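Local coordinates for protein translation initiation factor eIF2B subunit delta (Schizosaccharomyces pombe, PDB 5B04) that forms part of the eIF2B complex, which catalyses the exchange of GDP for GTP on the gamma subunit of eIF2, at residues His142-Lys151 with Asp166-Asp177; Leu207-Ile215 with Ser378-Gln386. All blocks are in the same frame, centred on the assembly; numbering follows the deposited sequence.

Interaction 1. Residues His142-Lys151 with Asp166-Asp177; sequences HPAVIRLGLK and DLLKTFKIVIQD
His142 and Asp177 join the two helices at one end: the imidazole NE2 donates to Asp177 OD2 (3.1 Å between them), at an N-H...O angle of 161°. The acceptor lies almost in the ring plane and offers its anti lone pair, with ring and carboxylate nearly coplanar. Ile173 CG2 comes to the CE1 corner of the ring obliquely, while Val174 CA sits over one face. Further along, Val145 CG2 meets Val174 CG2 at 3.6 Å, and the Ala144 methyl rests against Thr170 CG2 at 3.8 Å. Leu148 splits its two methyls, CD1 against Asp166 CB and CD2 against Leu167 CD1, the latter pair 4.0 Å apart. At the far end Lys151 NZ makes a long salt bridge to Asp166 OD2, while Asp166 OD1 is held by Gln162. The whole is an antiparallel pair of neighbouring helices in the helical N-terminal part of this eIF2B alpha/beta/delta family subunit; the axes of segments 143-151 and 166-177 approach to 9.2 Å, with 158° between their N-to-C directions. Behind the first shell, His142 is the N-cap of helix 143-154: with CG anti to the backbone N (chi1 -170°), its ND1 accepts from Ala144 N at 2.9 Å. With both ring nitrogens bonded, the ring probably has little freedom to turn. Thr170 OG1 donates to Asp166 O at 2.8 Å; in the same rotamer, CG2 faces Ala144. Helix 186-204 covers Val145 through Gln197, Tyr200 and Leu201, and Pro36 of the eIF2B gamma subunit packs on both His142 and Asp177.

Interaction 2. Residues Leu207-Ile215 with Ser378-Gln386; sequences LSISMGNAI and SYKFTERIQ
The CA atoms of Ser210 and Lys380 lie 4.9 Å apart where the first turn of helix 209-224 meets the 3-10 turn 378-380. The contact joins the helical N-terminal part to the loop leaving strand 372-375 of the Rossmann-like sheet. Asn213 bridges two carbonyls of that loop: its ND2 gives a fairly straight bond to Tyr379 O (2.7 Å, 165°). Tyr379 O lies near the Asn213 amide plane, whereas ND2 stands 31° off the Tyr379 carbonyl plane. A second bond, ND2 to Phe381 O (2.8 Å), is weak and bent. With an alanine in place of Asn213, both carbonyls would probably lose this shared donor, leaving the turn freer to shift against the helix. Ser210 CB rests against both Tyr379 CE2 and Lys380 CG, 3.6 Å from each, the latter over one face of the Tyr379 ring. Tyr379 CG, between its own N and carbonyl carbon (chi1 81°), brings the ring there; its OH is hydrogen-bonded to Asn161, and Lys380 NZ to Gly343 O. Ile209 CG2 lies 3.7 Å from Lys380 O, beside Thr382, whose OG1 accepts from Arg384 N in an ST turn. Ile209 CD1 sits over one face of the Arg384 guanidinium, 3.8 Å from NH2.

Both segments of interaction 1 precede those of interaction 2 in the chain, and the centres of the two contacts are about 20 Å apart. They nevertheless touch through the helices 160-177 and 209-224: Leu167, from interaction 1, turns its other methyl, CD2, to Met211 CB of segment 207-215 at 3.7 Å, and Leu168 CD2 packs on Ala214 CB at 4.0 Å. Helix 231-262 lies against both Leu168 and Ala214 through Tyr245. Interaction 1 borders the eIF2B gamma subunit, whereas Ile385 of segment 378-386 packs on Leu371 of the beta subunit. A phosphate ion, probably from the crystallisation solution, lies about 4 Å (nearest atoms) from the Lys380 side chain, a long and weak ion pair with its NZ.

Interaction 1. Residues His142-Lys151 with Asp166-Asp177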
loop_
_atom_site.group_PDB
_atom_site.type_symbol
_atom_site.label_atom_id
_atom_site.label_comp_id
_atom_site.label_asym_id
_atom_site.label_seq_id
_atom_site.Cartn_x
_atom_site.Cartn_y
_atom_site.Cartn_z
ATOM N N HIS G 142 -23.711 40.505 -12.342
ATOM C CA HIS G 142 -24.296 41.365 -11.318
ATOM C C HIS G 142 -23.231 41.823 -10.322
ATOM O O HIS G 142 -22.324 41.059 -9.992
ATOM C CB HIS G 142 -25.429 40.627 -10.597
ATOM C CG HIS G 142 -26.248 41.499 -9.695
ATOM N ND1 HIS G 142 -25.843 41.840 -8.423
ATOM C CD2 HIS G 142 -27.447 42.096 -9.880
ATOM C CE1 HIS G 142 -26.756 42.613 -7.864
ATOM N NE2 HIS G 142 -27.742 42.782 -8.727
ATOM N N PRO G 143 -23.327 43.081 -9.858
ATOM C CA PRO G 143 -22.401 43.650 -8.869
ATOM C C PRO G 143 -22.200 42.770 -7.636
ATOM O O PRO G 143 -21.059 42.540 -7.233
ATOM C CB PRO G 143 -23.078 44.966 -8.485
ATOM C CG PRO G 143 -23.795 45.371 -9.718
ATOM C CD PRO G 143 -24.272 44.094 -10.364
ATOM N N ALA G 144 -23.292 42.288 -7.051
ATOM C CA ALA G 144 -23.220 41.437 -5.867
ATOM C C ALA G 144 -22.453 40.150 -6.156
ATOM O O ALA G 144 -21.795 39.598 -5.275
ATOM C CB ALA G 144 -24.616 41.119 -5.356
ATOM N N VAL G 145 -22.544 39.679 -7.396
ATOM C CA VAL G 145 -21.806 38.496 -7.822
ATOM C C VAL G 145 -20.314 38.807 -7.910
ATOM O O VAL G 145 -19.475 37.984 -7.540
ATOM C CB VAL G 145 -22.308 37.976 -9.186
ATOM C CG1 VAL G 145 -21.503 36.767 -9.633
ATOM C CG2 VAL G 145 -23.783 37.635 -9.107
ATOM N N ILE G 146 -19.996 40.003 -8.393
ATOM C CA ILE G 146 -18.609 40.436 -8.545
ATOM C C ILE G 146 -17.881 40.491 -7.205
ATOM O O ILE G 146 -16.788 39.943 -7.060
ATOM C CB ILE G 146 -18.521 41.822 -9.212
ATOM C CG1 ILE G 146 -19.158 41.789 -10.601
ATOM C CG2 ILE G 146 -17.074 42.280 -9.302
ATOM C CD1 ILE G 146 -19.139 43.126 -11.312
ATOM N N ARG G 147 -18.495 41.157 -6.231
ATOM C CA ARG G 147 -17.903 41.303 -4.906
ATOM C C ARG G 147 -17.739 39.949 -4.226
ATOM O O ARG G 147 -16.794 39.735 -3.466
ATOM C CB ARG G 147 -18.751 42.232 -4.037
ATOM C CG ARG G 147 -19.151 43.525 -4.727
ATOM C CD ARG G 147 -19.730 44.528 -3.744
ATOM N NE ARG G 147 -20.054 45.795 -4.392
ATOM C CZ ARG G 147 -19.692 46.987 -3.927
ATOM N NH1 ARG G 147 -18.989 47.078 -2.806
ATOM N NH2 ARG G 147 -20.032 48.088 -4.583
ATOM N N LEU G 148 -18.666 39.038 -4.506
ATOM C CA LEU G 148 -18.581 37.681 -3.984
ATOM C C LEU G 148 -17.412 36.949 -4.632
ATOM O O LEU G 148 -16.725 36.161 -3.984
ATOM C CB LEU G 148 -19.885 36.923 -4.227
ATOM C CG LEU G 148 -19.991 35.542 -3.575
ATOM C CD1 LEU G 148 -20.065 35.671 -2.061
ATOM C CD2 LEU G 148 -21.192 34.779 -4.115
ATOM N N GLY G 149 -17.195 37.219 -5.915
ATOM C CA GLY G 149 -16.094 36.622 -6.648
ATOM C C GLY G 149 -14.750 37.063 -6.103
ATOM O O GLY G 149 -13.803 36.280 -6.053
ATOM N N LEU G 150 -14.670 38.325 -5.694
ATOM C CA LEU G 150 -13.448 38.858 -5.107
ATOM C C LEU G 150 -13.178 38.237 -3.740
ATOM O O LEU G 150 -12.058 37.823 -3.450
ATOM C CB LEU G 150 -13.526 40.381 -4.981
ATOM C CG LEU G 150 -13.581 41.185 -6.280
ATOM C CD1 LEU G 150 -13.610 42.673 -5.976
ATOM C CD2 LEU G 150 -12.404 40.841 -7.178
ATOM N N LYS G 151 -14.212 38.166 -2.909
ATOM C CA LYS G 151 -14.065 37.668 -1.547
ATOM C C LYS G 151 -13.793 36.168 -1.513
ATOM O O LYS G 151 -13.065 35.682 -0.646
ATOM C CB LYS G 151 -15.311 37.992 -0.723
ATOM C CG LYS G 151 -15.027 38.901 0.456
ATOM C CD LYS G 151 -16.178 38.927 1.445
ATOM C CE LYS G 151 -17.522 39.043 0.755
ATOM N NZ LYS G 151 -18.615 39.159 1.756
ATOM N N ASP G 166 -23.771 33.007 1.727
ATOM C CA ASP G 166 -23.515 34.215 0.950
ATOM C C ASP G 166 -23.888 34.025 -0.516
ATOM O O ASP G 166 -24.384 34.950 -1.159
ATOM C CB ASP G 166 -22.046 34.628 1.066
ATOM C CG ASP G 166 -21.722 35.260 2.406
ATOM O OD1 ASP G 166 -22.336 34.863 3.418
ATOM O OD2 ASP G 166 -20.851 36.156 2.447
ATOM N N LEU G 167 -23.647 32.826 -1.037
ATOM C CA LEU G 167 -23.973 32.510 -2.424
ATOM C C LEU G 167 -25.468 32.630 -2.683
ATOM O O LEU G 167 -25.892 33.190 -3.693
ATOM C CB LEU G 167 -23.500 31.100 -2.783
ATOM C CG LEU G 167 -23.820 30.643 -4.208
ATOM C CD1 LEU G 167 -22.995 31.426 -5.216
ATOM C CD2 LEU G 167 -23.595 29.148 -4.366
ATOM N N LEU G 168 -26.261 32.098 -1.759
ATOM C CA LEU G 168 -27.711 32.106 -1.898
ATOM C C LEU G 168 -28.278 33.515 -1.755
ATOM O O LEU G 168 -29.052 33.962 -2.600
ATOM C CB LEU G 168 -28.347 31.167 -0.873
ATOM C CG LEU G 168 -28.126 29.680 -1.161
ATOM C CD1 LEU G 168 -28.680 28.812 -0.046
ATOM C CD2 LEU G 168 -28.749 29.303 -2.496
ATOM N N LYS G 169 -27.882 34.211 -0.691
ATOM C CA LYS G 169 -28.340 35.577 -0.442
ATOM C C LYS G 169 -27.981 36.510 -1.594
ATOM O O LYS G 169 -28.719 37.449 -1.897
ATOM C CB LYS G 169 -27.748 36.108 0.866
ATOM C CG LYS G 169 -28.272 35.412 2.110
ATOM C CD LYS G 169 -27.426 35.733 3.331
ATOM C CE LYS G 169 -27.499 37.206 3.696
ATOM N NZ LYS G 169 -26.704 37.506 4.921
ATOM N N THR G 170 -26.846 36.245 -2.233
ATOM C CA THR G 170 -26.431 37.007 -3.405
ATOM C C THR G 170 -27.357 36.715 -4.579
ATOM O O THR G 170 -27.766 37.625 -5.301
ATOM C CB THR G 170 -24.976 36.687 -3.803
ATOM O OG1 THR G 170 -24.086 37.152 -2.782
ATOM C CG2 THR G 170 -24.615 37.357 -5.122
ATOM N N PHE G 171 -27.698 35.442 -4.757
ATOM C CA PHE G 171 -28.550 35.027 -5.866
ATOM C C PHE G 171 -29.977 35.546 -5.727
ATOM O O PHE G 171 -30.689 35.684 -6.721
ATOM C CB PHE G 171 -28.556 33.502 -5.994
ATOM C CG PHE G 171 -27.366 32.954 -6.730
ATOM C CD1 PHE G 171 -26.508 33.802 -7.411
ATOM C CD2 PHE G 171 -27.108 31.594 -6.746
ATOM C CE1 PHE G 171 -25.412 33.304 -8.091
ATOM C CE2 PHE G 171 -26.014 31.089 -7.425
ATOM C CZ PHE G 171 -25.166 31.946 -8.098
ATOM N N LYS G 172 -30.398 35.830 -4.498
ATOM C CA LYS G 172 -31.694 36.461 -4.288
ATOM C C LYS G 172 -31.650 37.877 -4.836
ATOM O O LYS G 172 -32.553 38.299 -5.555
ATOM C CB LYS G 172 -32.083 36.474 -2.809
ATOM C CG LYS G 172 -31.896 35.147 -2.104
ATOM C CD LYS G 172 -32.728 35.059 -0.831
ATOM C CE LYS G 172 -32.904 36.404 -0.155
ATOM N NZ LYS G 172 -33.684 36.269 1.105
ATOM N N ILE G 173 -30.587 38.599 -4.494
ATOM C CA ILE G 173 -30.339 39.929 -5.037
ATOM C C ILE G 173 -30.283 39.868 -6.559
ATOM O O ILE G 173 -30.805 40.746 -7.247
ATOM C CB ILE G 173 -29.021 40.528 -4.497
ATOM C CG1 ILE G 173 -29.070 40.655 -2.972
ATOM C CG2 ILE G 173 -28.739 41.879 -5.138
ATOM C CD1 ILE G 173 -29.738 41.922 -2.479
ATOM N N VAL G 174 -29.650 38.817 -7.074
ATOM C CA VAL G 174 -29.576 38.592 -8.511
ATOM C C VAL G 174 -30.971 38.479 -9.113
ATOM O O VAL G 174 -31.315 39.212 -10.037
ATOM C CB VAL G 174 -28.776 37.318 -8.847
ATOM C CG1 VAL G 174 -28.931 36.961 -10.318
ATOM C CG2 VAL G 174 -27.315 37.503 -8.486
ATOM N N ILE G 175 -31.773 37.568 -8.571
ATOM C CA ILE G 175 -33.126 37.336 -9.063
ATOM C C ILE G 175 -34.036 38.536 -8.784
ATOM O O ILE G 175 -34.880 38.890 -9.610
ATOM C CB ILE G 175 -33.730 36.053 -8.442
ATOM C CG1 ILE G 175 -33.031 34.816 -9.010
ATOM C CG2 ILE G 175 -35.224 35.964 -8.705
ATOM C CD1 ILE G 175 -33.509 33.511 -8.413
ATOM N N GLN G 176 -33.847 39.173 -7.631
ATOM C CA GLN G 176 -34.644 40.344 -7.268
ATOM C C GLN G 176 -34.429 41.494 -8.250
ATOM O O GLN G 176 -35.385 42.139 -8.679
ATOM C CB GLN G 176 -34.313 40.807 -5.846
ATOM C CG GLN G 176 -35.112 42.011 -5.379
ATOM C CD GLN G 176 -36.573 41.684 -5.133
ATOM O OE1 GLN G 176 -37.365 41.580 -6.070
ATOM N NE2 GLN G 176 -36.936 41.522 -3.866
ATOM N N ASP G 177 -33.173 41.744 -8.605
ATOM C CA ASP G 177 -32.842 42.805 -9.550
ATOM C C ASP G 177 -33.039 42.305 -10.979
ATOM O O ASP G 177 -32.990 43.084 -11.929
ATOM C CB ASP G 177 -31.411 43.303 -9.327
ATOM C CG ASP G 177 -31.280 44.164 -8.087
ATOM O OD1 ASP G 177 -32.306 44.709 -7.627
ATOM O OD2 ASP G 177 -30.148 44.302 -7.575
#

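Interaction 2. Residues Leu207-Ile215 with Ser378-Gln386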
loop_
_atom_site.group_PDB
_atom_site.type_symbol
_atom_site.label_atom_id
_atom_site.label_comp_id
_atom_site.label_asym_id
_atom_site.label_seq_id
_atom_site.Cartn_x
_atom_site.Cartn_y
_atom_site.Cartn_z
ATOM N N LEU G 207 -16.153 25.740 -7.185
ATOM C CA LEU G 207 -17.317 25.656 -6.312
ATOM C C LEU G 207 -17.153 24.614 -5.214
ATOM O O LEU G 207 -16.653 23.515 -5.453
ATOM C CB LEU G 207 -18.570 25.341 -7.129
ATOM C CG LEU G 207 -19.022 26.410 -8.124
ATOM C CD1 LEU G 207 -20.182 25.896 -8.960
ATOM C CD2 LEU G 207 -19.409 27.684 -7.394
ATOM N N SER G 208 -17.579 24.970 -4.007
ATOM C CA SER G 208 -17.608 24.021 -2.904
ATOM C C SER G 208 -18.776 23.065 -3.112
ATOM O O SER G 208 -19.701 23.369 -3.866
ATOM C CB SER G 208 -17.732 24.746 -1.563
ATOM O OG SER G 208 -19.088 24.949 -1.211
ATOM N N ILE G 209 -18.728 21.911 -2.455
ATOM C CA ILE G 209 -19.809 20.934 -2.552
ATOM C C ILE G 209 -21.120 21.536 -2.054
ATOM O O ILE G 209 -22.167 21.377 -2.684
ATOM C CB ILE G 209 -19.487 19.656 -1.755
ATOM C CG1 ILE G 209 -18.386 18.858 -2.454
ATOM C CG2 ILE G 209 -20.729 18.793 -1.594
ATOM C CD1 ILE G 209 -18.803 18.287 -3.792
ATOM N N SER G 210 -21.047 22.241 -0.929
ATOM C CA SER G 210 -22.211 22.902 -0.350
ATOM C C SER G 210 -22.820 23.914 -1.317
ATOM O O SER G 210 -24.038 24.062 -1.390
ATOM C CB SER G 210 -21.834 23.593 0.961
ATOM O OG SER G 210 -20.771 24.511 0.768
ATOM N N MET G 211 -21.962 24.607 -2.057
ATOM C CA MET G 211 -22.417 25.579 -3.042
ATOM C C MET G 211 -23.045 24.882 -4.243
ATOM O O MET G 211 -24.097 25.294 -4.730
ATOM C CB MET G 211 -21.257 26.471 -3.492
ATOM C CG MET G 211 -20.698 27.357 -2.389
ATOM S SD MET G 211 -19.118 28.113 -2.818
ATOM C CE MET G 211 -19.623 29.267 -4.091
ATOM N N GLY G 212 -22.398 23.817 -4.710
ATOM C CA GLY G 212 -22.885 23.066 -5.853
ATOM C C GLY G 212 -24.226 22.407 -5.597
ATOM O O GLY G 212 -25.065 22.317 -6.494
ATOM N N ASN G 213 -24.429 21.945 -4.368
ATOM C CA ASN G 213 -25.685 21.313 -3.986
ATOM C C ASN G 213 -26.815 22.327 -3.859
ATOM O O ASN G 213 -27.971 22.023 -4.155
ATOM C CB ASN G 213 -25.515 20.543 -2.677
ATOM C CG ASN G 213 -24.657 19.304 -2.837
ATOM O OD1 ASN G 213 -24.122 19.041 -3.914
ATOM N ND2 ASN G 213 -24.519 18.536 -1.762
ATOM N N ALA G 214 -26.476 23.534 -3.417
ATOM C CA ALA G 214 -27.449 24.616 -3.331
ATOM C C ALA G 214 -27.774 25.137 -4.726
ATOM O O ALA G 214 -28.830 25.727 -4.953
ATOM C CB ALA G 214 -26.928 25.736 -2.451
ATOM N N ILE G 215 -26.851 24.915 -5.654
ATOM C CA ILE G 215 -27.048 25.308 -7.042
ATOM C C ILE G 215 -28.048 24.374 -7.721
ATOM O O ILE G 215 -28.963 24.829 -8.409
ATOM C CB ILE G 215 -25.712 25.319 -7.814
ATOM C CG1 ILE G 215 -24.944 26.606 -7.510
ATOM C CG2 ILE G 215 -25.944 25.209 -9.306
ATOM C CD1 ILE G 215 -23.662 26.754 -8.292
ATOM N N SER G 378 -26.470 17.948 6.456
ATOM C CA SER G 378 -26.907 16.947 5.485
ATOM C C SER G 378 -26.760 17.407 4.038
ATOM O O SER G 378 -26.453 16.605 3.157
ATOM C CB SER G 378 -28.363 16.556 5.743
ATOM O OG SER G 378 -29.221 17.676 5.611
ATOM N N TYR G 379 -26.975 18.696 3.794
ATOM C CA TYR G 379 -26.961 19.221 2.432
ATOM C C TYR G 379 -25.556 19.227 1.836
ATOM O O TYR G 379 -25.380 19.490 0.646
ATOM C CB TYR G 379 -27.552 20.633 2.394
ATOM C CG TYR G 379 -26.589 21.722 2.804
ATOM C CD1 TYR G 379 -26.217 21.887 4.131
ATOM C CD2 TYR G 379 -26.058 22.595 1.863
ATOM C CE1 TYR G 379 -25.338 22.886 4.509
ATOM C CE2 TYR G 379 -25.179 23.594 2.230
ATOM C CZ TYR G 379 -24.823 23.736 3.554
ATOM O OH TYR G 379 -23.947 24.731 3.924
ATOM N N LYS G 380 -24.559 18.937 2.667
ATOM C CA LYS G 380 -23.181 18.861 2.200
ATOM C C LYS G 380 -22.787 17.421 1.881
ATOM O O LYS G 380 -21.627 17.137 1.582
ATOM C CB LYS G 380 -22.228 19.462 3.236
ATOM C CG LYS G 380 -22.374 20.969 3.387
ATOM C CD LYS G 380 -21.252 21.572 4.216
ATOM C CE LYS G 380 -21.314 21.103 5.657
ATOM N NZ LYS G 380 -20.348 21.837 6.522
ATOM N N PHE G 381 -23.759 16.516 1.944
ATOM C CA PHE G 381 -23.545 15.143 1.502
ATOM C C PHE G 381 -23.486 15.141 -0.020
ATOM O O PHE G 381 -24.140 15.958 -0.667
ATOM C CB PHE G 381 -24.656 14.207 1.993
ATOM C CG PHE G 381 -24.648 13.950 3.481
ATOM C CD1 PHE G 381 -23.875 14.715 4.341
ATOM C CD2 PHE G 381 -25.416 12.929 4.015
ATOM C CE1 PHE G 381 -23.878 14.472 5.703
ATOM C CE2 PHE G 381 -25.421 12.679 5.375
ATOM C CZ PHE G 381 -24.651 13.452 6.219
ATOM N N THR G 382 -22.708 14.232 -0.597
ATOM C CA THR G 382 -22.586 14.175 -2.049
ATOM C C THR G 382 -22.650 12.745 -2.575
ATOM O O THR G 382 -22.361 11.790 -1.853
ATOM C CB THR G 382 -21.273 14.829 -2.529
ATOM O OG1 THR G 382 -21.273 14.918 -3.960
ATOM C CG2 THR G 382 -20.069 14.020 -2.073
ATOM N N GLU G 383 -23.040 12.608 -3.838
ATOM C CA GLU G 383 -23.088 11.306 -4.491
ATOM C C GLU G 383 -21.689 10.863 -4.905
ATOM O O GLU G 383 -21.468 9.701 -5.243
ATOM C CB GLU G 383 -24.008 11.347 -5.712
ATOM C CG GLU G 383 -25.474 11.574 -5.390
ATOM C CD GLU G 383 -26.341 11.608 -6.634
ATOM O OE1 GLU G 383 -26.095 12.465 -7.510
ATOM O OE2 GLU G 383 -27.266 10.775 -6.740
ATOM N N ARG G 384 -20.750 11.803 -4.872
ATOM C CA ARG G 384 -19.390 11.562 -5.338
ATOM C C ARG G 384 -18.623 10.609 -4.424
ATOM O O ARG G 384 -18.721 10.690 -3.199
ATOM C CB ARG G 384 -18.634 12.888 -5.462
ATOM C CG ARG G 384 -17.304 12.786 -6.192
ATOM C CD ARG G 384 -16.831 14.154 -6.663
ATOM N NE ARG G 384 -16.230 14.937 -5.587
ATOM C CZ ARG G 384 -15.971 16.238 -5.669
ATOM N NH1 ARG G 384 -16.271 16.907 -6.774
ATOM N NH2 ARG G 384 -15.420 16.873 -4.644
ATOM N N ILE G 385 -17.866 9.704 -5.034
ATOM C CA ILE G 385 -16.992 8.799 -4.297
ATOM C C ILE G 385 -15.599 8.789 -4.911
ATOM O O ILE G 385 -15.418 8.368 -6.054
ATOM C CB ILE G 385 -17.536 7.357 -4.276
ATOM C CG1 ILE G 385 -18.862 7.292 -3.519
ATOM C CG2 ILE G 385 -16.523 6.416 -3.642
ATOM C CD1 ILE G 385 -19.416 5.890 -3.381
ATOM N N GLN G 386 -14.616 9.263 -4.154
ATOM C CA GLN G 386 -13.233 9.248 -4.611
ATOM C C GLN G 386 -12.383 8.360 -3.710
ATOM O O GLN G 386 -12.554 8.348 -2.491
ATOM C CB GLN G 386 -12.666 10.667 -4.667
ATOM C CG GLN G 386 -12.981 11.523 -3.455
ATOM C CD GLN G 386 -12.561 12.969 -3.642
ATOM O OE1 GLN G 386 -13.382 13.882 -3.554
ATOM N NE2 GLN G 386 -11.276 13.183 -3.903
#